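Long-range contacts in bifunctional protein PutA (Bdellovibrio bacteriovorus, PDB 5UR2), which probably couples two steps of proline breakdown, with a flavin-dependent proline dehydrogenase and an NAD-dependent dehydrogenase that oxidises L-glutamate gamma-semialdehyde to L-glutamate: residues Q534-M539 / G702-N707; Y627-R632 / Y960-M965; T635-P640 / G650-A655; L724-R729 / K741-E746; S898-L903 / F946-I951. One frame throughout, in Å; residues are numbered along the deposited sequence.

Interaction 1: residues Q534-M539 / G702-N707; sequences QAEQAM and GEYIVN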
# COMPACT_ATOMS: atom_id res chain seq x y z
N GLN B 534 35.88 -1.54 18.87
CA GLN B 534 34.63 -1.03 19.42
C GLN B 534 33.50 -1.14 18.41
O GLN B 534 32.34 -1.33 18.79
CB GLN B 534 34.83 0.40 19.92
CG GLN B 534 35.72 0.43 21.18
CD GLN B 534 36.18 1.81 21.55
OE1 GLN B 534 36.45 2.66 20.68
NE2 GLN B 534 36.33 2.05 22.86
N ALA B 535 33.81 -1.00 17.11
CA ALA B 535 32.79 -1.23 16.10
C ALA B 535 32.31 -2.67 16.16
O ALA B 535 31.11 -2.94 16.00
CB ALA B 535 33.34 -0.91 14.71
N GLU B 536 33.23 -3.61 16.43
CA GLU B 536 32.82 -5.01 16.58
C GLU B 536 31.91 -5.19 17.80
O GLU B 536 30.92 -5.93 17.75
CB GLU B 536 34.08 -5.89 16.67
CG GLU B 536 33.86 -7.38 16.94
CD GLU B 536 33.10 -8.07 15.80
OE1 GLU B 536 33.21 -7.64 14.63
OE2 GLU B 536 32.38 -9.04 16.08
N GLN B 537 32.22 -4.51 18.90
CA GLN B 537 31.36 -4.54 20.08
C GLN B 537 29.99 -3.96 19.76
O GLN B 537 28.97 -4.43 20.29
CB GLN B 537 32.01 -3.79 21.24
CG GLN B 537 33.28 -4.46 21.78
CD GLN B 537 34.13 -3.54 22.67
OE1 GLN B 537 33.60 -2.77 23.49
NE2 GLN B 537 35.45 -3.61 22.51
N ALA B 538 29.94 -2.89 18.95
CA ALA B 538 28.64 -2.35 18.56
C ALA B 538 27.85 -3.37 17.74
O ALA B 538 26.66 -3.59 17.98
CB ALA B 538 28.83 -1.03 17.80
N MET B 539 28.50 -4.01 16.77
CA MET B 539 27.82 -5.01 15.96
C MET B 539 27.32 -6.17 16.81
O MET B 539 26.20 -6.66 16.60
CB MET B 539 28.75 -5.52 14.86
CG MET B 539 29.07 -4.48 13.81
SD MET B 539 27.60 -3.88 12.96
CE MET B 539 26.92 -5.42 12.34
N GLY B 702 32.80 3.26 9.87
CA GLY B 702 31.70 3.22 8.92
C GLY B 702 31.88 2.10 7.92
O GLY B 702 30.95 1.33 7.64
N GLU B 703 33.08 2.00 7.34
CA GLU B 703 33.41 0.88 6.47
C GLU B 703 33.23 -0.45 7.18
O GLU B 703 32.67 -1.40 6.61
CB GLU B 703 34.86 1.02 5.97
CG GLU B 703 35.28 -0.05 4.97
CD GLU B 703 34.78 0.18 3.55
OE1 GLU B 703 34.16 1.24 3.29
OE2 GLU B 703 35.01 -0.69 2.69
N TYR B 704 33.65 -0.52 8.44
CA TYR B 704 33.59 -1.78 9.18
C TYR B 704 32.15 -2.26 9.34
O TYR B 704 31.87 -3.45 9.17
CB TYR B 704 34.28 -1.61 10.54
CG TYR B 704 34.47 -2.91 11.29
CD1 TYR B 704 33.48 -3.39 12.14
CD2 TYR B 704 35.65 -3.66 11.17
CE1 TYR B 704 33.64 -4.57 12.84
CE2 TYR B 704 35.83 -4.86 11.87
CZ TYR B 704 34.80 -5.30 12.71
OH TYR B 704 34.91 -6.47 13.42
N ILE B 705 31.22 -1.36 9.68
CA ILE B 705 29.86 -1.83 9.88
C ILE B 705 29.17 -2.06 8.53
O ILE B 705 28.29 -2.91 8.42
CB ILE B 705 29.04 -0.89 10.78
CG1 ILE B 705 28.86 0.49 10.15
CG2 ILE B 705 29.65 -0.80 12.18
CD1 ILE B 705 28.00 1.42 11.03
N VAL B 706 29.58 -1.34 7.48
CA VAL B 706 29.08 -1.65 6.14
C VAL B 706 29.49 -3.06 5.74
O VAL B 706 28.68 -3.81 5.18
CB VAL B 706 29.58 -0.61 5.12
CG1 VAL B 706 29.51 -1.16 3.69
CG2 VAL B 706 28.76 0.67 5.21
N ASN B 707 30.73 -3.45 6.05
CA ASN B 707 31.28 -4.72 5.59
C ASN B 707 30.91 -5.90 6.48
O ASN B 707 31.07 -7.04 6.03
CB ASN B 707 32.81 -4.65 5.51
CG ASN B 707 33.30 -3.79 4.35
OD1 ASN B 707 32.63 -3.70 3.32
ND2 ASN B 707 34.49 -3.23 4.48
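Tyr704 and Glu536 supply the polar link between two helical segments, 534-539 and 702-707, whose axes pass 9.8 Å apart. The phenol OH donates a hydrogen bond to Glu536 OE1, which sits at the ring edge, in its plane. The modelled separation of 2.4 Å from OH to OE1 is unusually short, and its exact value is doubtful. In Glu536, CG is anti to the backbone N (chi1 176°) and the bend at chi2 turns CD toward the phenol. Its other oxygen, OE2, bonds to Gln540, and OE1 has a further, weak bond to His708.

The rest is apolar. Ala535 points its methyl toward the other helix, where CB meets Tyr704 CD1 at 3.6 Å; so small a residue lets the broad ring lie close to the helix backbone. One turn on, Met539 SD touches Ile705 CG2 at 3.8 Å, a flexible thioether fitted against a rigid branched chain.

Both helices belong to the Rossmann-type part of the aldehyde dehydrogenase module. Val663 of strand 661-665 touches both Met539 and Ile705, strand 623-638 adds Val634 and Ala636, and strand 495-501 packs against Ala538.

Interaction 2: residues Y627-R632 / Y960-M965; sequences YIYKSR and YLKQYM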
# COMPACT_ATOMS: atom_id res chain seq x y z
N TYR B 627 -0.62 -11.74 4.23
CA TYR B 627 0.60 -11.06 3.82
C TYR B 627 1.04 -10.17 4.98
O TYR B 627 0.23 -9.38 5.50
CB TYR B 627 0.34 -10.26 2.54
CG TYR B 627 1.54 -9.70 1.80
CD1 TYR B 627 2.27 -10.49 0.91
CD2 TYR B 627 1.89 -8.36 1.91
CE1 TYR B 627 3.33 -9.97 0.19
CE2 TYR B 627 2.96 -7.83 1.20
CZ TYR B 627 3.66 -8.64 0.34
OH TYR B 627 4.72 -8.13 -0.38
N ILE B 628 2.29 -10.33 5.42
CA ILE B 628 2.80 -9.67 6.62
C ILE B 628 4.20 -9.13 6.32
O ILE B 628 4.78 -9.43 5.28
CB ILE B 628 2.85 -10.62 7.85
CG1 ILE B 628 3.83 -11.78 7.56
CG2 ILE B 628 1.47 -11.16 8.20
CD1 ILE B 628 4.08 -12.72 8.75
N TYR B 629 4.74 -8.34 7.25
CA TYR B 629 6.10 -7.85 7.18
C TYR B 629 6.90 -8.34 8.38
O TYR B 629 6.36 -8.44 9.49
CB TYR B 629 6.15 -6.32 7.08
CG TYR B 629 5.58 -5.86 5.77
CD1 TYR B 629 6.35 -5.85 4.62
CD2 TYR B 629 4.24 -5.51 5.68
CE1 TYR B 629 5.81 -5.46 3.40
CE2 TYR B 629 3.69 -5.13 4.47
CZ TYR B 629 4.48 -5.10 3.34
OH TYR B 629 3.91 -4.71 2.16
N LYS B 630 8.18 -8.65 8.13
CA LYS B 630 9.17 -9.06 9.12
C LYS B 630 10.32 -8.06 9.14
O LYS B 630 10.63 -7.42 8.14
CB LYS B 630 9.75 -10.45 8.79
CG LYS B 630 8.77 -11.65 8.86
CD LYS B 630 9.48 -12.88 8.25
CE LYS B 630 8.69 -14.21 8.40
NZ LYS B 630 8.48 -14.60 9.81
N SER B 631 10.99 -7.96 10.29
CA SER B 631 12.23 -7.20 10.36
C SER B 631 13.35 -7.96 9.65
O SER B 631 13.22 -9.15 9.35
CB SER B 631 12.60 -6.91 11.81
OG SER B 631 12.71 -8.12 12.52
N ARG B 632 14.46 -7.28 9.38
CA ARG B 632 15.60 -7.88 8.67
C ARG B 632 16.80 -8.20 9.56
O ARG B 632 17.42 -9.25 9.37
CB ARG B 632 16.07 -6.96 7.53
CG ARG B 632 14.99 -6.59 6.52
CD ARG B 632 15.56 -5.99 5.21
NE ARG B 632 16.07 -7.02 4.31
CZ ARG B 632 17.34 -7.17 3.96
NH1 ARG B 632 18.26 -6.34 4.43
NH2 ARG B 632 17.70 -8.16 3.14
N TYR B 960 8.52 3.84 2.26
CA TYR B 960 9.86 3.92 2.83
C TYR B 960 10.10 2.86 3.91
O TYR B 960 11.12 2.17 3.89
CB TYR B 960 10.11 5.31 3.41
CG TYR B 960 11.52 5.47 3.89
CD1 TYR B 960 12.57 5.57 2.99
CD2 TYR B 960 11.80 5.50 5.24
CE1 TYR B 960 13.88 5.72 3.41
CE2 TYR B 960 13.12 5.66 5.69
CZ TYR B 960 14.15 5.76 4.76
OH TYR B 960 15.45 5.90 5.18
N LEU B 961 9.17 2.73 4.86
CA LEU B 961 9.36 1.82 5.99
C LEU B 961 9.55 0.37 5.54
O LEU B 961 10.30 -0.38 6.18
CB LEU B 961 8.17 1.93 6.94
CG LEU B 961 8.31 1.24 8.29
CD1 LEU B 961 9.58 1.76 8.98
CD2 LEU B 961 7.05 1.47 9.13
N LYS B 962 8.90 -0.03 4.44
CA LYS B 962 9.00 -1.40 3.94
C LYS B 962 10.41 -1.78 3.50
O LYS B 962 10.76 -2.97 3.49
CB LYS B 962 8.03 -1.61 2.78
CG LYS B 962 6.55 -1.50 3.17
CD LYS B 962 5.67 -1.56 1.93
CE LYS B 962 4.22 -1.48 2.28
NZ LYS B 962 3.36 -1.72 1.09
N GLN B 963 11.24 -0.80 3.13
CA GLN B 963 12.63 -1.08 2.76
C GLN B 963 13.42 -1.67 3.92
O GLN B 963 14.46 -2.30 3.69
CB GLN B 963 13.31 0.20 2.28
CG GLN B 963 12.83 0.72 0.92
CD GLN B 963 13.39 -0.10 -0.22
OE1 GLN B 963 12.78 -1.08 -0.64
NE2 GLN B 963 14.58 0.27 -0.68
N TYR B 964 12.98 -1.43 5.15
CA TYR B 964 13.62 -1.96 6.35
C TYR B 964 13.02 -3.30 6.78
O TYR B 964 13.35 -3.78 7.87
CB TYR B 964 13.51 -0.95 7.50
CG TYR B 964 14.28 0.32 7.23
CD1 TYR B 964 13.72 1.38 6.52
CD2 TYR B 964 15.59 0.45 7.68
CE1 TYR B 964 14.44 2.54 6.27
CE2 TYR B 964 16.31 1.60 7.45
CZ TYR B 964 15.74 2.64 6.75
OH TYR B 964 16.50 3.77 6.54
N MET B 965 12.19 -3.92 5.93
CA MET B 965 11.45 -5.12 6.29
C MET B 965 11.51 -6.10 5.12
O MET B 965 12.02 -5.78 4.04
CB MET B 965 9.99 -4.79 6.67
CG MET B 965 9.92 -3.89 7.89
SD MET B 965 8.26 -3.58 8.56
CE MET B 965 7.44 -2.92 7.13
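Tyr629, Lys962 and Met965 form a mixed polar and apolar contact between strand 623-638 and the loop that leads into its antiparallel neighbour, strand 965-973, at the subunit interface. Tyr629 is pinned from two directions. Near its root, the methyl of Met965 rests on the side chain, with CE 3.6 Å from Tyr629 CB. The thioether makes an oblique Met-aromatic contact, SD lying 5.5 Å from the ring centroid and 52° off the ring normal. A bend at chi3 (-56°) turns CE back against the tyrosine, which a flexible methionine accommodates easily.

At the far end of the ring, Lys962 stretches out fully, its CG and CD running past CE1 and CZ. Lys962 NZ gives Tyr629 OH a weak hydrogen bond of 3.2 Å. The stronger partner of both groups is Asp959 of the second subunit, which forms a salt bridge with Lys962 through OD1 and takes hydrogen bonds from Tyr629 and Tyr627 at OD2.

Further along, the aliphatic part of Arg632 lies over the loop backbone, with CG 3.5 Å from Tyr964 O and CD 3.7 Å from Met965 O. Its guanidinium is held by Glu966 in a salt bridge and by the carbonyl of Thr712.

The chemistry implies a contact completed by dimerisation. A carboxylate of the partner chain collects one ammonium and two phenols, so the lysine charge is probably balanced across the interface, while Met965 packs on the CB end of Tyr629.

Interaction 3: residues T635-P640 / G650-A655; sequences TAVIAP and GMVTAA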
# COMPACT_ATOMS: atom_id res chain seq x y z
N THR B 635 20.91 -3.00 11.40
CA THR B 635 20.92 -1.96 10.38
C THR B 635 22.05 -0.98 10.65
O THR B 635 22.12 -0.41 11.74
CB THR B 635 19.58 -1.22 10.35
OG1 THR B 635 18.57 -2.15 9.95
CG2 THR B 635 19.62 -0.05 9.37
N ALA B 636 22.91 -0.78 9.66
CA ALA B 636 23.97 0.21 9.74
C ALA B 636 23.44 1.54 9.21
O ALA B 636 22.92 1.60 8.10
CB ALA B 636 25.19 -0.23 8.93
N VAL B 637 23.54 2.59 10.03
CA VAL B 637 23.04 3.92 9.69
C VAL B 637 24.24 4.87 9.57
O VAL B 637 24.95 5.11 10.56
CB VAL B 637 22.04 4.41 10.74
CG1 VAL B 637 21.72 5.89 10.52
CG2 VAL B 637 20.76 3.56 10.66
N ILE B 638 24.46 5.39 8.38
CA ILE B 638 25.57 6.28 8.08
C ILE B 638 24.96 7.59 7.59
O ILE B 638 24.51 7.70 6.44
CB ILE B 638 26.54 5.66 7.07
CG1 ILE B 638 27.03 4.33 7.63
CG2 ILE B 638 27.73 6.60 6.73
CD1 ILE B 638 28.22 3.78 6.90
N ALA B 639 24.93 8.59 8.48
CA ALA B 639 24.09 9.77 8.31
C ALA B 639 24.92 11.00 7.98
O ALA B 639 26.10 11.08 8.35
CB ALA B 639 23.26 10.04 9.58
N PRO B 640 24.34 11.96 7.29
CA PRO B 640 25.10 13.17 6.92
C PRO B 640 25.06 14.23 8.01
O PRO B 640 24.45 14.02 9.07
CB PRO B 640 24.38 13.64 5.66
CG PRO B 640 22.94 13.31 5.96
CD PRO B 640 22.98 11.98 6.74
N GLY B 650 15.33 9.95 11.23
CA GLY B 650 14.45 9.20 10.33
C GLY B 650 14.99 7.81 10.01
O GLY B 650 14.24 6.82 9.99
N MET B 651 16.29 7.71 9.70
CA MET B 651 16.88 6.40 9.44
C MET B 651 16.79 5.51 10.67
O MET B 651 16.37 4.35 10.58
CB MET B 651 18.35 6.56 9.00
CG MET B 651 18.58 7.26 7.66
SD MET B 651 20.34 7.70 7.48
CE MET B 651 20.52 7.79 5.70
N VAL B 652 17.15 6.05 11.84
CA VAL B 652 17.21 5.24 13.06
C VAL B 652 15.82 4.78 13.49
O VAL B 652 15.62 3.61 13.87
CB VAL B 652 17.91 6.01 14.19
CG1 VAL B 652 17.80 5.26 15.53
CG2 VAL B 652 19.37 6.20 13.88
N THR B 653 14.83 5.69 13.49
CA THR B 653 13.50 5.31 13.96
C THR B 653 12.81 4.39 12.97
O THR B 653 12.08 3.47 13.37
CB THR B 653 12.62 6.52 14.25
OG1 THR B 653 12.51 7.34 13.08
CG2 THR B 653 13.17 7.34 15.39
N ALA B 654 13.00 4.62 11.66
CA ALA B 654 12.40 3.71 10.69
C ALA B 654 12.94 2.30 10.88
O ALA B 654 12.17 1.35 11.00
CB ALA B 654 12.66 4.19 9.25
N ALA B 655 14.27 2.17 10.98
CA ALA B 655 14.88 0.87 11.17
C ALA B 655 14.39 0.23 12.47
O ALA B 655 13.98 -0.93 12.48
CB ALA B 655 16.40 1.01 11.19
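Val637 is the bump at the middle of this contact, projecting from strand 623-638 into the hollow between Met651 and Val652 of helix 646-657. Its CG1, anti to the backbone N (chi1 170°), meets Met651 CB at 3.8 Å and Met651 SD at the same separation. Val652 CG2 closes the hollow at 4.1 Å from Val637 CG1. A beta-branched residue suits this place, since its two methyls spread over the helix surface while the strand stays extended.

Met651 is the matching bump from the helix. Its chain is extended beyond CG and crosses the valine obliquely, carrying SD to a position 4.3 Å from Ala639 CB. The short Ala639 side chain lets the sulfur come near the strand, and Met651 CE goes on toward the carbonyl of Ile638. This surface lies close to the predicted active site: the side chain of Met651 is about 6 Å from that of Glu746.

At the other end, two small residues meet: Ala655 CB fits against Thr635 CG2 at 3.8 Å. Helix and strand segments run nearly antiparallel (167°), with axes 9.0 Å apart, as expected for the first strand and helix of a beta-alpha-beta unit that returns to strand 661-665.

No hydrogen bond crosses the contact, and carbon and sulfur do almost all the touching. Cohesion therefore comes from burying apolar surface and from shape.

Interaction 4: residues L724-R729 / K741-E746; sequences LHIMNR and KRCIIE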
# COMPACT_ATOMS: atom_id res chain seq x y z
N LEU B 724 28.44 5.01 -4.16
CA LEU B 724 28.88 3.97 -5.08
C LEU B 724 29.82 2.99 -4.39
O LEU B 724 29.73 1.78 -4.60
CB LEU B 724 29.55 4.60 -6.30
CG LEU B 724 28.62 5.53 -7.08
CD1 LEU B 724 29.27 6.01 -8.36
CD2 LEU B 724 27.26 4.90 -7.35
N HIS B 725 30.73 3.50 -3.55
CA HIS B 725 31.65 2.62 -2.83
C HIS B 725 30.88 1.67 -1.92
O HIS B 725 31.12 0.46 -1.90
CB HIS B 725 32.65 3.45 -2.01
CG HIS B 725 33.54 2.62 -1.12
ND1 HIS B 725 34.59 1.87 -1.61
CD2 HIS B 725 33.48 2.37 0.21
CE1 HIS B 725 35.17 1.23 -0.61
NE2 HIS B 725 34.51 1.50 0.50
N ILE B 726 29.90 2.21 -1.17
CA ILE B 726 29.11 1.40 -0.25
C ILE B 726 28.32 0.34 -1.00
O ILE B 726 28.25 -0.82 -0.58
CB ILE B 726 28.17 2.31 0.57
CG1 ILE B 726 28.97 3.10 1.60
CG2 ILE B 726 27.07 1.46 1.23
CD1 ILE B 726 28.16 4.10 2.39
N MET B 727 27.72 0.71 -2.13
CA MET B 727 26.94 -0.28 -2.87
C MET B 727 27.84 -1.38 -3.40
O MET B 727 27.45 -2.55 -3.42
CB MET B 727 26.17 0.39 -4.01
CG MET B 727 24.99 1.20 -3.53
SD MET B 727 24.01 1.84 -4.90
CE MET B 727 25.25 2.80 -5.72
N ASN B 728 29.07 -1.02 -3.77
CA ASN B 728 30.03 -2.02 -4.19
C ASN B 728 30.39 -2.96 -3.04
O ASN B 728 30.37 -4.19 -3.19
CB ASN B 728 31.27 -1.31 -4.72
CG ASN B 728 31.95 -2.09 -5.78
OD1 ASN B 728 32.88 -2.82 -5.49
ND2 ASN B 728 31.46 -1.97 -7.02
N ARG B 729 30.71 -2.40 -1.87
CA ARG B 729 31.08 -3.23 -0.73
C ARG B 729 29.91 -4.10 -0.27
O ARG B 729 30.12 -5.24 0.16
CB ARG B 729 31.57 -2.36 0.43
CG ARG B 729 32.87 -1.55 0.17
CD ARG B 729 34.00 -2.38 -0.41
NE ARG B 729 34.13 -3.63 0.34
CZ ARG B 729 34.74 -4.71 -0.12
NH1 ARG B 729 34.77 -5.80 0.62
NH2 ARG B 729 35.32 -4.71 -1.31
N LYS B 741 22.60 -8.10 1.37
CA LYS B 741 22.51 -6.77 1.95
C LYS B 741 21.62 -5.86 1.12
O LYS B 741 21.58 -5.94 -0.11
CB LYS B 741 23.91 -6.18 2.11
CG LYS B 741 24.68 -6.75 3.32
CD LYS B 741 26.10 -6.26 3.43
CE LYS B 741 26.79 -6.95 4.62
NZ LYS B 741 28.26 -6.64 4.80
N ARG B 742 20.85 -5.02 1.80
CA ARG B 742 20.05 -4.00 1.14
C ARG B 742 20.63 -2.63 1.45
O ARG B 742 20.89 -2.32 2.62
CB ARG B 742 18.60 -4.06 1.58
CG ARG B 742 17.83 -2.83 1.06
CD ARG B 742 16.35 -2.98 1.24
NE ARG B 742 15.83 -4.03 0.39
CZ ARG B 742 14.79 -4.79 0.71
NH1 ARG B 742 14.15 -4.60 1.88
NH2 ARG B 742 14.39 -5.73 -0.14
N CYS B 743 20.81 -1.82 0.41
CA CYS B 743 21.28 -0.44 0.55
C CYS B 743 20.12 0.52 0.32
O CYS B 743 19.39 0.40 -0.66
CB CYS B 743 22.38 -0.13 -0.45
SG CYS B 743 23.89 -1.05 -0.16
N ILE B 744 19.95 1.47 1.24
CA ILE B 744 18.99 2.55 1.11
C ILE B 744 19.82 3.83 1.00
O ILE B 744 20.33 4.32 2.01
CB ILE B 744 18.01 2.59 2.29
CG1 ILE B 744 17.38 1.21 2.48
CG2 ILE B 744 16.93 3.65 2.07
CD1 ILE B 744 16.60 1.04 3.80
N ILE B 745 19.94 4.39 -0.22
CA ILE B 745 20.99 5.34 -0.56
C ILE B 745 20.39 6.63 -1.14
O ILE B 745 19.58 6.57 -2.07
CB ILE B 745 21.97 4.75 -1.60
CG1 ILE B 745 22.59 3.46 -1.10
CG2 ILE B 745 23.05 5.77 -1.92
CD1 ILE B 745 23.56 3.65 0.00
N GLU B 746 20.83 7.78 -0.64
CA GLU B 746 20.55 9.09 -1.23
C GLU B 746 21.88 9.80 -1.49
O GLU B 746 22.71 9.89 -0.58
CB GLU B 746 19.65 9.91 -0.29
CG GLU B 746 19.27 11.32 -0.79
CD GLU B 746 18.67 12.21 0.31
OE1 GLU B 746 17.97 11.71 1.23
OE2 GLU B 746 18.94 13.42 0.27
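Lys741 NZ is gripped by the backbone carbonyls of Val706 and His708, which accept hydrogen bonds from it just ahead of the place where Cys743 and Ile745 meet Ile726 and Met727. The lysine chain, extended beyond CG, carries NZ from the loop residue before strand 742-746 to the end of helix 698-707.

The contact itself contains no polar bond. Cys743 SG, anti to the carbonyl carbon (chi1 -66°), faces the helix surface and lies 4.2 Å from Met727 CG and 4.3 Å from Ile726 CG2. Ile745, two residues on and therefore on the same side of the strand, places CG1 4.1 Å from Met727 CG and CD1 4.3 Å from Ile726 CG2. Slim cysteine admits the helix backbone closely, whereas the longer isoleucine reaches across to both Met727 CG and Ile726 CG2. These spacings describe loose van der Waals packing.

Glu746, predicted to be an active-site residue, is the last residue of strand 742-746.

Helix 720-730 here links strand 711-717 to strand 742-746 in a beta-alpha-beta unit, its segment running antiparallel to the latter (171°). Phe716 of strand 711-717 lies against both Ile726 and Ile745, and Val740 of the second subunit packs on Met727.

Interaction 5: residues S898-L903 / F946-I951; sequences STEYAL and FKMSGI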
# COMPACT_ATOMS: atom_id res chain seq x y z
N SER B 898 19.97 17.04 -18.52
CA SER B 898 21.26 16.66 -19.08
C SER B 898 22.31 16.27 -18.04
O SER B 898 23.46 16.07 -18.41
CB SER B 898 21.79 17.81 -19.94
OG SER B 898 22.17 18.93 -19.13
N THR B 899 21.95 16.15 -16.76
CA THR B 899 22.94 15.84 -15.74
C THR B 899 22.90 14.36 -15.36
O THR B 899 22.09 13.57 -15.84
CB THR B 899 22.76 16.69 -14.46
OG1 THR B 899 21.69 16.17 -13.66
CG2 THR B 899 22.48 18.16 -14.78
N GLU B 900 23.83 14.00 -14.47
CA GLU B 900 23.90 12.70 -13.82
C GLU B 900 22.77 12.47 -12.83
O GLU B 900 22.53 11.33 -12.43
CB GLU B 900 25.22 12.60 -13.06
CG GLU B 900 26.31 11.77 -13.69
CD GLU B 900 27.53 11.65 -12.76
OE1 GLU B 900 27.65 12.44 -11.80
OE2 GLU B 900 28.35 10.74 -13.00
N TYR B 901 22.06 13.52 -12.43
CA TYR B 901 21.22 13.50 -11.25
C TYR B 901 19.75 13.69 -11.61
O TYR B 901 19.40 14.18 -12.69
CB TYR B 901 21.66 14.60 -10.27
CG TYR B 901 23.06 14.39 -9.73
CD1 TYR B 901 23.32 13.41 -8.76
CD2 TYR B 901 24.13 15.19 -10.15
CE1 TYR B 901 24.59 13.22 -8.25
CE2 TYR B 901 25.41 15.00 -9.65
CZ TYR B 901 25.64 14.02 -8.71
OH TYR B 901 26.90 13.83 -8.19
N ALA B 902 18.89 13.28 -10.68
CA ALA B 902 17.46 13.36 -10.89
C ALA B 902 16.77 13.44 -9.52
O ALA B 902 15.89 12.63 -9.18
CB ALA B 902 16.98 12.17 -11.71
N LEU B 903 17.16 14.43 -8.72
CA LEU B 903 16.62 14.58 -7.38
C LEU B 903 15.48 15.61 -7.37
O LEU B 903 14.32 15.22 -7.44
CB LEU B 903 17.74 14.94 -6.40
CG LEU B 903 17.38 14.96 -4.90
CD1 LEU B 903 16.46 13.83 -4.53
CD2 LEU B 903 18.64 14.94 -4.04
N PHE B 946 16.20 9.58 -8.60
CA PHE B 946 16.77 8.46 -9.34
C PHE B 946 18.00 8.92 -10.12
O PHE B 946 18.66 9.88 -9.71
CB PHE B 946 15.70 7.81 -10.24
CG PHE B 946 14.78 8.78 -10.96
CD1 PHE B 946 13.66 9.30 -10.32
CD2 PHE B 946 14.99 9.12 -12.30
CE1 PHE B 946 12.79 10.19 -10.97
CE2 PHE B 946 14.13 10.01 -12.97
CZ PHE B 946 13.02 10.54 -12.29
N LYS B 947 18.32 8.24 -11.23
CA LYS B 947 19.64 8.35 -11.85
C LYS B 947 20.66 8.20 -10.73
O LYS B 947 20.48 7.36 -9.85
CB LYS B 947 19.78 9.66 -12.62
CG LYS B 947 18.88 9.77 -13.86
CD LYS B 947 19.22 11.00 -14.72
CE LYS B 947 18.20 11.22 -15.84
NZ LYS B 947 18.41 12.48 -16.68
N MET B 948 21.69 9.06 -10.69
CA MET B 948 22.72 8.95 -9.66
C MET B 948 22.35 9.65 -8.34
O MET B 948 23.22 9.80 -7.47
CB MET B 948 24.07 9.47 -10.18
CG MET B 948 24.64 8.68 -11.38
SD MET B 948 24.75 6.88 -11.09
CE MET B 948 25.95 6.88 -9.79
N SER B 949 21.09 10.05 -8.15
CA SER B 949 20.65 10.64 -6.89
C SER B 949 20.27 9.62 -5.83
O SER B 949 20.05 10.00 -4.68
CB SER B 949 19.46 11.59 -7.12
OG SER B 949 19.86 12.69 -7.90
N GLY B 950 20.16 8.35 -6.17
CA GLY B 950 19.96 7.33 -5.16
C GLY B 950 19.24 6.11 -5.69
O GLY B 950 19.02 5.96 -6.89
N ILE B 951 18.92 5.21 -4.76
CA ILE B 951 18.11 4.03 -5.02
C ILE B 951 17.45 3.60 -3.71
O ILE B 951 18.09 3.59 -2.66
CB ILE B 951 18.92 2.88 -5.65
CG1 ILE B 951 17.99 1.70 -5.97
CG2 ILE B 951 20.07 2.48 -4.75
CD1 ILE B 951 18.26 0.99 -7.29
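Ser949 OG and the backbone of residues 900-902 carry the strongest bonds here. Ala902 N donates to Ser949 OG at 3.0 Å with an angle of 164°, and the same oxygen bonds to the carbonyl of Gly748. The hydroxyl thus accepts and donates at once, a task to which serine is well suited. Met948 N gives Glu900 O a hydrogen bond of 3.0 Å, nearly along the C=O axis, and Phe946 N reaches Ala902 O at 3.1 Å from above the carbonyl plane. A type II' turn, 946-949, brings Met948 N and Ser949 OG to segment 898-903. Within that segment, Thr899 OG1 accepts from Tyr901 N at 2.9 Å, an ST turn.

Strand 901-908 thus meets strand 946-947 in loose antiparallel fashion, while backbone bonds from Ser949 to Met747 and from Ile951 to Ile745 lead on to strand 742-746.

Packing surrounds this network. Ala902 CB sits 3.6 Å above the Phe946 ring plane, offset toward the rim, a CH-pi contact; alanine's single short carbon lets the ring come close. Lys947 runs its extended chain past the same methyl, CG at 3.7 Å from Ala902 CB. The Tyr901 ring meets Ser949 OG with its edge. Leu903 CB lies 3.4 Å from Ser949 OG, its side chain about 4 Å from that of Cys780, a predicted active-site residue.

In this largely buried contact Ala902 N, Met948 N and Phe946 N, with the carbonyls of Glu900 and Ala902, are bonded across it, and the charged ends of Glu900 and Lys947 form salt bridges beyond it, with Lys720 and Glu923.

Overall arrangement
All five contacts lie in the aldehyde dehydrogenase module; the modified flavin occupies a pocket drawn from residues between 198 and 429, in the proline dehydrogenase part. Interactions 2 and 3 share strand 623-638, and interaction 3 touches interaction 1 where Ile638 CD1 meets Val706 CG2 at 3.6 Å. Interaction 1 meets interaction 4 through Glu703 OE1 and His725 NE2, 2.8 Å apart. Arg742 NH1 connects interactions 4 and 2 through Gln963 O at 3.0 Å. Strands 742-746 and 950-951 join interactions 4 and 5. Interaction 4 holds the predicted active-site Glu746; side chains of Met651 (interaction 3) and Leu903 (interaction 5) lie about 6 and 5 Å from its own. Interactions 2, 4 and 5 touch the second subunit.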